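Local coordinates for protein luciferase-like enzymeAMP-CoA-ligase (PDB 4W8O) that probably uses ATP to activate carboxylic acids as acyl-adenylates and joins them to coenzyme A, as a luciferase-like ligase of the ANL superfamily, at residues M231-R236 and S242-A247; K52-R57 and G154-M159; H111-V116 and K133-A138; L60-K65 and L87-Y92. One frame throughout, in Å; residues are numbered along the deposited sequence.

Interaction 1. Residues M231-R236 and S242-A247; sequences MAILGR and STRVFA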
loop_
_atom_site.group_PDB
_atom_site.type_symbol
_atom_site.label_atom_id
_atom_site.label_comp_id
_atom_site.label_asym_id
_atom_site.label_seq_id
_atom_site.Cartn_x
_atom_site.Cartn_y
_atom_site.Cartn_z
ATOM N N MET A 231 1.899 -1.559 -1.379
ATOM C CA MET A 231 0.946 -2.218 -2.272
ATOM C C MET A 231 0.002 -1.225 -2.931
ATOM O O MET A 231 -0.297 -1.356 -4.118
ATOM C CB MET A 231 0.118 -3.267 -1.503
ATOM C CG MET A 231 0.874 -4.544 -1.191
ATOM S SD MET A 231 1.307 -5.463 -2.682
ATOM C CE MET A 231 -0.304 -5.957 -3.288
ATOM N N ALA A 232 -0.476 -0.244 -2.165
ATOM C CA ALA A 232 -1.380 0.763 -2.708
ATOM C C ALA A 232 -0.680 1.656 -3.757
ATOM O O ALA A 232 -1.296 2.032 -4.767
ATOM C CB ALA A 232 -2.004 1.596 -1.595
ATOM N N ILE A 233 0.601 1.978 -3.540
ATOM C CA ILE A 233 1.347 2.782 -4.522
ATOM C C ILE A 233 1.523 1.982 -5.820
ATOM O O ILE A 233 1.290 2.500 -6.904
ATOM C CB ILE A 233 2.692 3.302 -3.970
ATOM C CG1 ILE A 233 2.451 4.409 -2.937
ATOM C CG2 ILE A 233 3.567 3.861 -5.082
ATOM C CD1 ILE A 233 3.653 4.708 -2.066
ATOM N N LEU A 234 1.885 0.711 -5.714
ATOM C CA LEU A 234 1.999 -0.125 -6.903
ATOM C C LEU A 234 0.682 -0.117 -7.703
ATOM O O LEU A 234 0.679 0.177 -8.899
ATOM C CB LEU A 234 2.409 -1.554 -6.528
ATOM C CG LEU A 234 2.562 -2.563 -7.684
ATOM C CD1 LEU A 234 3.609 -3.630 -7.367
ATOM C CD2 LEU A 234 1.243 -3.233 -8.061
ATOM N N GLY A 235 -0.425 -0.433 -7.039
ATOM C CA GLY A 235 -1.736 -0.416 -7.685
ATOM C C GLY A 235 -2.066 0.912 -8.350
ATOM O O GLY A 235 -2.536 0.947 -9.490
ATOM N N ARG A 236 -1.796 1.997 -7.628
ATOM C CA ARG A 236 -2.072 3.355 -8.086
ATOM C C ARG A 236 -1.216 3.772 -9.292
ATOM O O ARG A 236 -1.708 4.470 -10.170
ATOM C CB ARG A 236 -1.905 4.349 -6.918
ATOM C CG ARG A 236 -1.921 5.819 -7.283
ATOM C CD ARG A 236 -3.232 6.268 -7.912
ATOM N NE ARG A 236 -3.139 7.679 -8.295
ATOM C CZ ARG A 236 -2.543 8.131 -9.399
ATOM N NH1 ARG A 236 -1.987 7.303 -10.280
ATOM N NH2 ARG A 236 -2.504 9.431 -9.628
ATOM N N SER A 242 1.706 5.344 -14.591
ATOM C CA SER A 242 2.775 6.111 -13.977
ATOM C C SER A 242 3.959 5.213 -13.639
ATOM O O SER A 242 3.905 3.997 -13.826
ATOM C CB SER A 242 2.262 6.777 -12.711
ATOM O OG SER A 242 1.179 7.640 -13.000
ATOM N N THR A 243 5.028 5.824 -13.141
ATOM C CA THR A 243 6.258 5.113 -12.821
ATOM C C THR A 243 6.445 5.051 -11.311
ATOM O O THR A 243 6.327 6.068 -10.630
ATOM C CB THR A 243 7.468 5.821 -13.462
ATOM O OG1 THR A 243 7.303 5.826 -14.880
ATOM C CG2 THR A 243 8.773 5.115 -13.110
ATOM N N ARG A 244 6.727 3.853 -10.799
ATOM C CA ARG A 244 7.068 3.667 -9.392
ATOM C C ARG A 244 8.586 3.612 -9.235
ATOM O O ARG A 244 9.257 2.807 -9.899
ATOM C CB ARG A 244 6.445 2.379 -8.856
ATOM C CG ARG A 244 6.568 2.198 -7.342
ATOM C CD ARG A 244 5.714 1.040 -6.837
ATOM N NE ARG A 244 6.093 -0.227 -7.467
ATOM C CZ ARG A 244 7.120 -0.994 -7.108
ATOM N NH1 ARG A 244 7.903 -0.661 -6.088
ATOM N NH2 ARG A 244 7.361 -2.121 -7.766
ATOM N N VAL A 245 9.120 4.466 -8.365
ATOM C CA VAL A 245 10.547 4.451 -8.036
ATOM C C VAL A 245 10.751 3.991 -6.589
ATOM O O VAL A 245 10.014 4.384 -5.692
ATOM C CB VAL A 245 11.187 5.836 -8.260
ATOM C CG1 VAL A 245 12.709 5.746 -8.194
ATOM C CG2 VAL A 245 10.740 6.415 -9.602
ATOM N N PHE A 246 11.737 3.132 -6.372
ATOM C CA PHE A 246 12.047 2.673 -5.026
ATOM C C PHE A 246 13.539 2.772 -4.730
ATOM O O PHE A 246 14.371 2.808 -5.635
ATOM C CB PHE A 246 11.537 1.236 -4.798
ATOM C CG PHE A 246 12.111 0.226 -5.752
ATOM C CD1 PHE A 246 13.313 -0.404 -5.472
ATOM C CD2 PHE A 246 11.450 -0.090 -6.931
ATOM C CE1 PHE A 246 13.849 -1.329 -6.352
ATOM C CE2 PHE A 246 11.978 -1.014 -7.815
ATOM C CZ PHE A 246 13.184 -1.630 -7.527
ATOM N N ALA A 247 13.849 2.841 -3.443
ATOM C CA ALA A 247 15.209 2.782 -2.950
ATOM C C ALA A 247 15.176 2.083 -1.591
ATOM O O ALA A 247 14.181 2.161 -0.854
ATOM C CB ALA A 247 15.796 4.177 -2.843
#

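Interaction 2. Residues K52-R57 and G154-M159; sequences KTRSTR and GTFAEM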
loop_
_atom_site.group_PDB
_atom_site.type_symbol
_atom_site.label_atom_id
_atom_site.label_comp_id
_atom_site.label_asym_id
_atom_site.label_seq_id
_atom_site.Cartn_x
_atom_site.Cartn_y
_atom_site.Cartn_z
ATOM N N LYS A 52 4.833 -7.357 -18.134
ATOM C CA LYS A 52 3.775 -8.258 -18.597
ATOM C C LYS A 52 4.342 -9.597 -19.061
ATOM O O LYS A 52 3.784 -10.654 -18.754
ATOM C CB LYS A 52 2.971 -7.623 -19.734
ATOM C CG LYS A 52 1.709 -8.388 -20.112
ATOM C CD LYS A 52 0.834 -7.568 -21.049
ATOM C CE LYS A 52 -0.225 -8.430 -21.711
ATOM N NZ LYS A 52 0.334 -9.363 -22.727
ATOM N N THR A 53 5.453 -9.542 -19.792
ATOM C CA THR A 53 6.084 -10.745 -20.327
ATOM C C THR A 53 6.599 -11.649 -19.206
ATOM O O THR A 53 6.335 -12.855 -19.203
ATOM C CB THR A 53 7.240 -10.383 -21.280
ATOM O OG1 THR A 53 6.719 -9.624 -22.371
ATOM C CG2 THR A 53 7.931 -11.626 -21.823
ATOM N N ARG A 54 7.322 -11.066 -18.256
ATOM C CA ARG A 54 7.934 -11.856 -17.194
ATOM C C ARG A 54 6.878 -12.416 -16.242
ATOM O O ARG A 54 6.944 -13.586 -15.876
ATOM C CB ARG A 54 8.985 -11.043 -16.441
ATOM C CG ARG A 54 10.160 -10.612 -17.315
ATOM C CD ARG A 54 11.422 -10.372 -16.494
ATOM N NE ARG A 54 11.260 -9.277 -15.534
ATOM C CZ ARG A 54 11.835 -9.209 -14.330
ATOM N NH1 ARG A 54 12.617 -10.185 -13.880
ATOM N NH2 ARG A 54 11.610 -8.153 -13.550
ATOM N N SER A 55 5.894 -11.597 -15.877
ATOM C CA SER A 55 4.828 -12.038 -14.986
ATOM C C SER A 55 3.953 -13.119 -15.635
ATOM O O SER A 55 3.506 -14.034 -14.953
ATOM C CB SER A 55 3.963 -10.851 -14.533
ATOM O OG SER A 55 3.357 -10.198 -15.635
ATOM N N THR A 56 3.704 -13.005 -16.939
ATOM C CA THR A 56 2.930 -14.024 -17.663
ATOM C C THR A 56 3.658 -15.372 -17.592
ATOM O O THR A 56 3.044 -16.404 -17.315
ATOM C CB THR A 56 2.669 -13.604 -19.121
ATOM O OG1 THR A 56 1.867 -12.413 -19.141
ATOM C CG2 THR A 56 1.953 -14.709 -19.899
ATOM N N ARG A 57 4.974 -15.345 -17.788
ATOM C CA ARG A 57 5.786 -16.558 -17.730
ATOM C C ARG A 57 5.813 -17.167 -16.338
ATOM O O ARG A 57 5.684 -18.382 -16.192
ATOM C CB ARG A 57 7.209 -16.276 -18.210
ATOM C CG ARG A 57 7.302 -16.067 -19.706
ATOM C CD ARG A 57 8.676 -15.575 -20.096
ATOM N NE ARG A 57 8.759 -15.257 -21.513
ATOM C CZ ARG A 57 9.841 -14.755 -22.098
ATOM N NH1 ARG A 57 10.935 -14.497 -21.391
ATOM N NH2 ARG A 57 9.826 -14.501 -23.399
ATOM N N GLY A 154 13.798 -23.899 -5.190
ATOM C CA GLY A 154 13.628 -23.336 -6.528
ATOM C C GLY A 154 14.067 -21.883 -6.563
ATOM O O GLY A 154 14.266 -21.265 -5.522
ATOM N N THR A 155 14.222 -21.344 -7.765
ATOM C CA THR A 155 14.690 -19.968 -7.939
ATOM C C THR A 155 13.710 -19.172 -8.780
ATOM O O THR A 155 12.955 -19.740 -9.572
ATOM C CB THR A 155 16.055 -19.926 -8.641
ATOM O OG1 THR A 155 15.927 -20.455 -9.967
ATOM C CG2 THR A 155 17.070 -20.740 -7.877
ATOM N N PHE A 156 13.740 -17.855 -8.612
ATOM C CA PHE A 156 12.898 -16.961 -9.394
ATOM C C PHE A 156 13.246 -17.040 -10.882
ATOM O O PHE A 156 12.360 -17.044 -11.735
ATOM C CB PHE A 156 13.030 -15.517 -8.890
ATOM C CG PHE A 156 12.396 -14.503 -9.797
ATOM C CD1 PHE A 156 11.015 -14.375 -9.859
ATOM C CD2 PHE A 156 13.176 -13.692 -10.605
ATOM C CE1 PHE A 156 10.425 -13.447 -10.705
ATOM C CE2 PHE A 156 12.595 -12.764 -11.451
ATOM C CZ PHE A 156 11.216 -12.637 -11.497
ATOM N N ALA A 157 14.538 -17.103 -11.182
ATOM C CA ALA A 157 15.021 -17.225 -12.559
ATOM C C ALA A 157 14.416 -18.434 -13.283
ATOM O O ALA A 157 14.104 -18.352 -14.473
ATOM C CB ALA A 157 16.539 -17.305 -12.578
ATOM N N GLU A 158 14.253 -19.546 -12.566
ATOM C CA GLU A 158 13.582 -20.731 -13.115
ATOM C C GLU A 158 12.114 -20.470 -13.439
ATOM O O GLU A 158 11.607 -20.964 -14.452
ATOM C CB GLU A 158 13.674 -21.907 -12.144
ATOM C CG GLU A 158 15.020 -22.605 -12.166
ATOM C CD GLU A 158 15.297 -23.434 -10.922
ATOM O OE1 GLU A 158 14.381 -23.662 -10.103
ATOM O OE2 GLU A 158 16.454 -23.862 -10.773
ATOM N N MET A 159 11.434 -19.711 -12.578
ATOM C CA MET A 159 10.016 -19.385 -12.781
ATOM C C MET A 159 9.771 -18.466 -13.991
ATOM O O MET A 159 8.659 -18.430 -14.517
ATOM C CB MET A 159 9.408 -18.746 -11.515
ATOM C CG MET A 159 9.328 -19.651 -10.295
ATOM S SD MET A 159 8.350 -21.149 -10.567
ATOM C CE MET A 159 6.704 -20.446 -10.659
#

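Interaction 3. Residues H111-V116 and K133-A138; sequences HLLSLV and KSLKGA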
loop_
_atom_site.group_PDB
_atom_site.type_symbol
_atom_site.label_atom_id
_atom_site.label_comp_id
_atom_site.label_asym_id
_atom_site.label_seq_id
_atom_site.Cartn_x
_atom_site.Cartn_y
_atom_site.Cartn_z
ATOM N N HIS A 111 4.228 -16.610 13.629
ATOM C CA HIS A 111 2.817 -16.340 13.849
ATOM C C HIS A 111 2.107 -15.953 12.541
ATOM O O HIS A 111 1.018 -16.447 12.258
ATOM C CB HIS A 111 2.630 -15.242 14.888
ATOM C CG HIS A 111 1.207 -14.809 15.039
ATOM N ND1 HIS A 111 0.220 -15.658 15.487
ATOM C CD2 HIS A 111 0.602 -13.626 14.787
ATOM C CE1 HIS A 111 -0.934 -15.014 15.513
ATOM N NE2 HIS A 111 -0.728 -13.777 15.097
ATOM N N LEU A 112 2.730 -15.079 11.756
ATOM C CA LEU A 112 2.132 -14.614 10.507
ATOM C C LEU A 112 1.929 -15.766 9.535
ATOM O O LEU A 112 0.873 -15.882 8.929
ATOM C CB LEU A 112 2.978 -13.507 9.864
ATOM C CG LEU A 112 3.169 -12.234 10.704
ATOM C CD1 LEU A 112 3.772 -11.107 9.875
ATOM C CD2 LEU A 112 1.864 -11.792 11.359
ATOM N N LEU A 113 2.933 -16.627 9.408
ATOM C CA LEU A 113 2.811 -17.814 8.563
ATOM C C LEU A 113 1.688 -18.737 9.038
ATOM O O LEU A 113 0.966 -19.323 8.222
ATOM C CB LEU A 113 4.141 -18.578 8.499
ATOM C CG LEU A 113 5.274 -17.929 7.699
ATOM C CD1 LEU A 113 6.592 -18.670 7.896
ATOM C CD2 LEU A 113 4.916 -17.866 6.225
ATOM N N SER A 114 1.536 -18.856 10.354
ATOM C CA SER A 114 0.508 -19.720 10.921
ATOM C C SER A 114 -0.887 -19.169 10.628
ATOM O O SER A 114 -1.842 -19.930 10.524
ATOM C CB SER A 114 0.723 -19.906 12.430
ATOM O OG SER A 114 0.269 -18.773 13.170
ATOM N N LEU A 115 -1.002 -17.848 10.490
ATOM C CA LEU A 115 -2.272 -17.238 10.099
ATOM C C LEU A 115 -2.684 -17.587 8.661
ATOM O O LEU A 115 -3.836 -17.919 8.423
ATOM C CB LEU A 115 -2.220 -15.715 10.233
ATOM C CG LEU A 115 -2.109 -15.125 11.634
ATOM C CD1 LEU A 115 -1.801 -13.639 11.540
ATOM C CD2 LEU A 115 -3.380 -15.363 12.433
ATOM N N VAL A 116 -1.743 -17.503 7.720
ATOM C CA VAL A 116 -2.060 -17.597 6.292
ATOM C C VAL A 116 -1.615 -18.897 5.594
ATOM O O VAL A 116 -2.028 -19.148 4.461
ATOM C CB VAL A 116 -1.543 -16.361 5.516
ATOM C CG1 VAL A 116 -2.061 -15.078 6.160
ATOM C CG2 VAL A 116 -0.018 -16.338 5.405
ATOM N N LYS A 133 13.798 -20.939 9.338
ATOM C CA LYS A 133 13.645 -21.113 10.784
ATOM C C LYS A 133 12.192 -20.969 11.218
ATOM O O LYS A 133 11.708 -21.730 12.061
ATOM C CB LYS A 133 14.502 -20.104 11.545
ATOM C CG LYS A 133 15.984 -20.406 11.496
ATOM C CD LYS A 133 16.796 -19.298 12.143
ATOM C CE LYS A 133 18.289 -19.561 12.020
ATOM N NZ LYS A 133 19.078 -18.374 12.452
ATOM N N SER A 134 11.501 -19.997 10.637
ATOM C CA SER A 134 10.117 -19.730 11.003
ATOM C C SER A 134 9.217 -20.897 10.615
ATOM O O SER A 134 8.360 -21.310 11.397
ATOM C CB SER A 134 9.629 -18.433 10.355
ATOM O OG SER A 134 10.418 -17.318 10.770
ATOM N N LEU A 135 9.426 -21.442 9.419
ATOM C CA LEU A 135 8.647 -22.589 8.957
ATOM C C LEU A 135 8.908 -23.804 9.833
ATOM O O LEU A 135 7.981 -24.533 10.182
ATOM C CB LEU A 135 8.973 -22.920 7.496
ATOM C CG LEU A 135 8.427 -21.944 6.456
ATOM C CD1 LEU A 135 9.069 -22.198 5.102
ATOM C CD2 LEU A 135 6.914 -22.044 6.350
ATOM N N LYS A 136 10.172 -24.021 10.188
ATOM C CA LYS A 136 10.534 -25.113 11.087
ATOM C C LYS A 136 9.808 -24.954 12.427
ATOM O O LYS A 136 9.161 -25.882 12.900
ATOM C CB LYS A 136 12.048 -25.156 11.282
ATOM C CG LYS A 136 12.537 -26.323 12.114
ATOM C CD LYS A 136 14.053 -26.369 12.161
ATOM C CE LYS A 136 14.532 -27.460 13.100
ATOM N NZ LYS A 136 16.010 -27.622 13.047
ATOM N N GLY A 137 9.877 -23.765 13.011
ATOM C CA GLY A 137 9.162 -23.486 14.257
ATOM C C GLY A 137 7.654 -23.674 14.149
ATOM O O GLY A 137 7.051 -24.352 14.970
ATOM N N ALA A 138 7.041 -23.093 13.123
ATOM C CA ALA A 138 5.597 -23.234 12.914
ATOM C C ALA A 138 5.175 -24.658 12.531
ATOM O O ALA A 138 3.984 -24.959 12.521
ATOM C CB ALA A 138 5.117 -22.250 11.857
#

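Interaction 4. Residues L60-K65 and L87-Y92; sequences LNLQKK and LIASSY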
loop_
_atom_site.group_PDB
_atom_site.type_symbol
_atom_site.label_atom_id
_atom_site.label_comp_id
_atom_site.label_asym_id
_atom_site.label_seq_id
_atom_site.Cartn_x
_atom_site.Cartn_y
_atom_site.Cartn_z
ATOM N N LEU A 60 2.308 -18.831 -15.772
ATOM C CA LEU A 60 2.171 -20.112 -16.471
ATOM C C LEU A 60 2.921 -21.218 -15.731
ATOM O O LEU A 60 2.450 -22.341 -15.660
ATOM C CB LEU A 60 2.655 -20.014 -17.925
ATOM C CG LEU A 60 1.727 -19.236 -18.858
ATOM C CD1 LEU A 60 2.460 -18.868 -20.139
ATOM C CD2 LEU A 60 0.467 -20.034 -19.175
ATOM N N ASN A 61 4.075 -20.893 -15.160
ATOM C CA ASN A 61 4.813 -21.871 -14.372
ATOM C C ASN A 61 4.141 -22.145 -13.025
ATOM O O ASN A 61 4.078 -23.291 -12.587
ATOM C CB ASN A 61 6.269 -21.433 -14.198
ATOM C CG ASN A 61 7.075 -21.609 -15.469
ATOM O OD1 ASN A 61 6.943 -22.625 -16.158
ATOM N ND2 ASN A 61 7.910 -20.626 -15.793
ATOM N N LEU A 62 3.627 -21.105 -12.376
ATOM C CA LEU A 62 2.856 -21.290 -11.136
ATOM C C LEU A 62 1.647 -22.215 -11.356
ATOM O O LEU A 62 1.304 -23.024 -10.495
ATOM C CB LEU A 62 2.395 -19.943 -10.570
ATOM C CG LEU A 62 3.443 -19.095 -9.840
ATOM C CD1 LEU A 62 2.873 -17.722 -9.525
ATOM C CD2 LEU A 62 3.931 -19.770 -8.569
ATOM N N GLN A 63 1.030 -22.086 -12.523
ATOM C CA GLN A 63 -0.121 -22.886 -12.912
ATOM C C GLN A 63 0.256 -24.367 -13.024
ATOM O O GLN A 63 -0.475 -25.247 -12.568
ATOM C CB GLN A 63 -0.653 -22.353 -14.249
ATOM C CG GLN A 63 -2.052 -22.783 -14.637
ATOM C CD GLN A 63 -2.561 -21.980 -15.830
ATOM O OE1 GLN A 63 -1.954 -21.987 -16.902
ATOM N NE2 GLN A 63 -3.663 -21.274 -15.644
ATOM N N LYS A 64 1.418 -24.632 -13.608
ATOM C CA LYS A 64 1.920 -25.996 -13.733
ATOM C C LYS A 64 2.243 -26.614 -12.368
ATOM O O LYS A 64 2.155 -27.833 -12.209
ATOM C CB LYS A 64 3.159 -26.028 -14.645
ATOM C CG LYS A 64 2.857 -25.677 -16.095
ATOM C CD LYS A 64 4.114 -25.645 -16.952
ATOM C CE LYS A 64 3.758 -25.424 -18.412
ATOM N NZ LYS A 64 4.955 -25.239 -19.272
ATOM N N LYS A 65 2.612 -25.774 -11.398
ATOM C CA LYS A 65 2.836 -26.225 -10.018
ATOM C C LYS A 65 1.539 -26.476 -9.247
ATOM O O LYS A 65 1.584 -26.872 -8.084
ATOM C CB LYS A 65 3.670 -25.208 -9.236
ATOM C CG LYS A 65 5.113 -25.050 -9.676
ATOM C CD LYS A 65 5.766 -23.986 -8.801
ATOM C CE LYS A 65 7.263 -23.923 -8.996
ATOM N NZ LYS A 65 7.983 -25.113 -8.486
ATOM N N LEU A 87 4.188 -11.707 -7.511
ATOM C CA LEU A 87 2.951 -11.224 -6.903
ATOM C C LEU A 87 1.907 -10.927 -7.981
ATOM O O LEU A 87 0.747 -11.363 -7.883
ATOM C CB LEU A 87 3.234 -9.975 -6.058
ATOM C CG LEU A 87 2.045 -9.431 -5.266
ATOM C CD1 LEU A 87 2.499 -8.923 -3.904
ATOM C CD2 LEU A 87 1.310 -8.333 -6.012
ATOM N N ILE A 88 2.333 -10.190 -9.006
ATOM C CA ILE A 88 1.496 -9.877 -10.170
ATOM C C ILE A 88 1.049 -11.166 -10.843
ATOM O O ILE A 88 -0.122 -11.323 -11.185
ATOM C CB ILE A 88 2.277 -9.009 -11.190
ATOM C CG1 ILE A 88 2.509 -7.600 -10.631
ATOM C CG2 ILE A 88 1.546 -8.924 -12.523
ATOM C CD1 ILE A 88 3.685 -6.883 -11.258
ATOM N N ALA A 89 2.004 -12.081 -11.030
ATOM C CA ALA A 89 1.749 -13.379 -11.647
ATOM C C ALA A 89 0.704 -14.176 -10.860
ATOM O O ALA A 89 -0.253 -14.716 -11.437
ATOM C CB ALA A 89 3.054 -14.163 -11.746
ATOM N N SER A 90 0.887 -14.234 -9.544
ATOM C CA SER A 90 -0.046 -14.929 -8.658
ATOM C C SER A 90 -1.444 -14.314 -8.731
ATOM O O SER A 90 -2.453 -15.030 -8.737
ATOM C CB SER A 90 0.468 -14.890 -7.217
ATOM O OG SER A 90 1.647 -15.660 -7.079
ATOM N N SER A 91 -1.497 -12.985 -8.794
ATOM C CA SER A 91 -2.759 -12.275 -8.957
ATOM C C SER A 91 -3.460 -12.605 -10.275
ATOM O O SER A 91 -4.681 -12.649 -10.310
ATOM C CB SER A 91 -2.548 -10.768 -8.826
ATOM O OG SER A 91 -2.169 -10.450 -7.499
ATOM N N TYR A 92 -2.701 -12.843 -11.346
ATOM C CA TYR A 92 -3.292 -13.278 -12.629
ATOM C C TYR A 92 -4.100 -14.561 -12.458
ATOM O O TYR A 92 -5.111 -14.759 -13.130
ATOM C CB TYR A 92 -2.235 -13.540 -13.711
ATOM C CG TYR A 92 -1.445 -12.350 -14.221
ATOM C CD1 TYR A 92 -1.909 -11.042 -14.078
ATOM C CD2 TYR A 92 -0.246 -12.548 -14.913
ATOM C CE1 TYR A 92 -1.184 -9.967 -14.571
ATOM C CE2 TYR A 92 0.486 -11.480 -15.411
ATOM C CZ TYR A 92 0.019 -10.191 -15.235
ATOM O OH TYR A 92 0.734 -9.122 -15.723
#

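Interaction 1. Residues M231-R236 and S242-A247
Within the beta-alpha-beta unit that runs from strand 218-221 through helix 228-239 to strand 243-246, I233 and L234 of the helix meet the aliphatic shaft of R244 on the returning strand. CD of R244 lies 3.9 Å from CA of L234 and 4.0 Å from CG2 of I233; the I233 and R244 side chains cross at about a right angle. R244 reaches the helix because its CG is anti to the backbone N (chi1 -171°); the chain then bends at chi3 (59°), bringing NE to 4.0 Å from CB of L234. Strand 243-246 sits between strands 35-39 and 218-221, parallel to both, so this arginine rises from the interior of the mixed sheet. Its NH1 is hydrogen-bonded to NE2 of H221. With an alanine here, I233 and L234 would probably lose their cover from the strand and H221 its hydrogen-bonding mate. Nearer the turn, NH1 of R236 and OG of S242 are 4.2 Å apart and are joined through D240, which forms a salt bridge with the former and a hydrogen bond with the latter. A232 lines the pocket holding a polyether molecule, probably from the crystallisation liquor, and the side chain of I233 approaches it to about 5 Å.

Interaction 2. Residues K52-R57 and G154-M159
R54 meets F156 at the edge of the aromatic ring, not over its face: NH1 of R54 lies near the ring plane, 3.5 Å from CE2 of F156. The guanidinium and ring planes stand 87° apart, a geometry that does not fit cation-pi stacking. The bend in R54 at chi3 (-63°) turns the guanidinium group toward the ring. Its charge is answered by carboxylates, NH1 by D82 and NH2 by E46, which probably fix the group beside the ring. F156 in turn meets the ring of F147, and it also packs on I85 and P86 of helix 85-92. A second approach is between backbones. The carbonyl O of R57 and the O of M159 come to 3.4 Å, two acceptors that cannot bond each other; the latter takes a hydrogen bond from ND2 of N61, one turn further along helix 48-64. R57 sends its side chain the other way, to a salt bridge with E166. The segment 154-159 is shaped by its own helix start. N of E158 donates to OG1 of T155 at 3.2 Å, and N of T155 donates to OE1 of E158 at 3.3 Å, approaching from above the carboxylate plane. This reciprocal pair is a capping box, with T155 as the N-cap of helix 156-159.

Interaction 3. Residues H111-V116 and K133-A138
Helices 106-116 and 128-138 approach to 6.5 Å between CA of S114 and CA of A138, and the space between the backbones is bridged by apolar side chains. L113 carries the contact with one branch. Its CD1 methyl is 3.7 Å from CD2 of L135, 4.0 Å from CG of the same residue and 3.9 Å from CB of S134, so a single methyl rests against two consecutive residues of the other helix. The side chains of L113 and L135 cross at about a right angle. In L113, CG is anti to the carbonyl carbon (chi1 -71°), and the CB bond already points at the partner helix. S134 offers carbon, not its hydroxyl, to the leucine: OG is hydrogen-bonded to the carbonyl O of L130, one turn back in its own helix. P118, beyond the end of helix 106-116, also touches L113. On the first helix OG of S114 donates to O of H111 at 2.6 Å, and that carbonyl also accepts from N of L115, while the H111 side chain is tied through NE2 to O of P192. Helix 106-116 links strands 96-99 and 120-124, and helix 128-138 links 120-124 to 143-147. The pairing is therefore that of successive crossover helices on one face of the parallel part of the mixed eight-stranded sheet, in the AMP-binding region of an ANL enzyme.

Interaction 4. Residues L60-K65 and L87-Y92
L62 points its side chain at helix 85-92, and its CD1 methyl does the touching. That carbon lies 3.4 Å from OG of S90, 4.0 Å from N of S90 and 4.2 Å from CB of A89, so it rests against the place where two consecutive residues meet. The contact with OG is van der Waals in kind, since a methyl offers no polar partner. In L62, chi1 of -77° sets CG anti to the carbonyl carbon and chi2 of 172° carries CD1 on toward helix 85-92, across the gap between helices whose nearest CA atoms, those of L62 and S90, are 7.4 Å apart. The small side chains of A89 and S90 permit this close approach. The S90 hydroxyl has its polar need met within its own helix: OG is hydrogen-bonded to O of P86, one turn back, and chi1 of -67° places it beside the backbone N. Helix 85-92 is the connection between strands 72-76 and 96-99, adjacent parallel strands of the mixed sheet, and thus forms the helical part of a beta-alpha-beta unit. S90 also touches V73 and F75 on the first strand and V97 on the second, which places this helix between the sheet and helix 48-64. Further out, A89 packs on V58 and A59, extending the helix-helix interface back from L62, and L93 touches L62 itself. Y92 adds a polar tie, with its OH hydrogen-bonded to OG of S55, while its ring meets that of F25 edge-to-face. ND2 of N61 is hydrogen-bonded to O of L161.

Interactions 2 and 4 are neighbours, their centres 9 Å apart, and both use helix 48-64: residues 52-57 face segment 154-159, and L62 further along meets helix 85-92. Along the chain, interactions 4 and 3 follow each other inside the loop that interaction 2 closes, and interaction 1 comes last. Interaction 3 lies 23 Å from interaction 4 between centres, among other helices serving the same eight-stranded mixed sheet. Interaction 1 belongs to the nine-stranded sheet, yet SD of M231 packs 3.9 Å from CD1 of L87, so helices 228-239 and 85-92 touch between the two sheets. All four belong to the AMP-binding part of the enzyme, and only interaction 1 includes a residue of the polyether-occupied pocket.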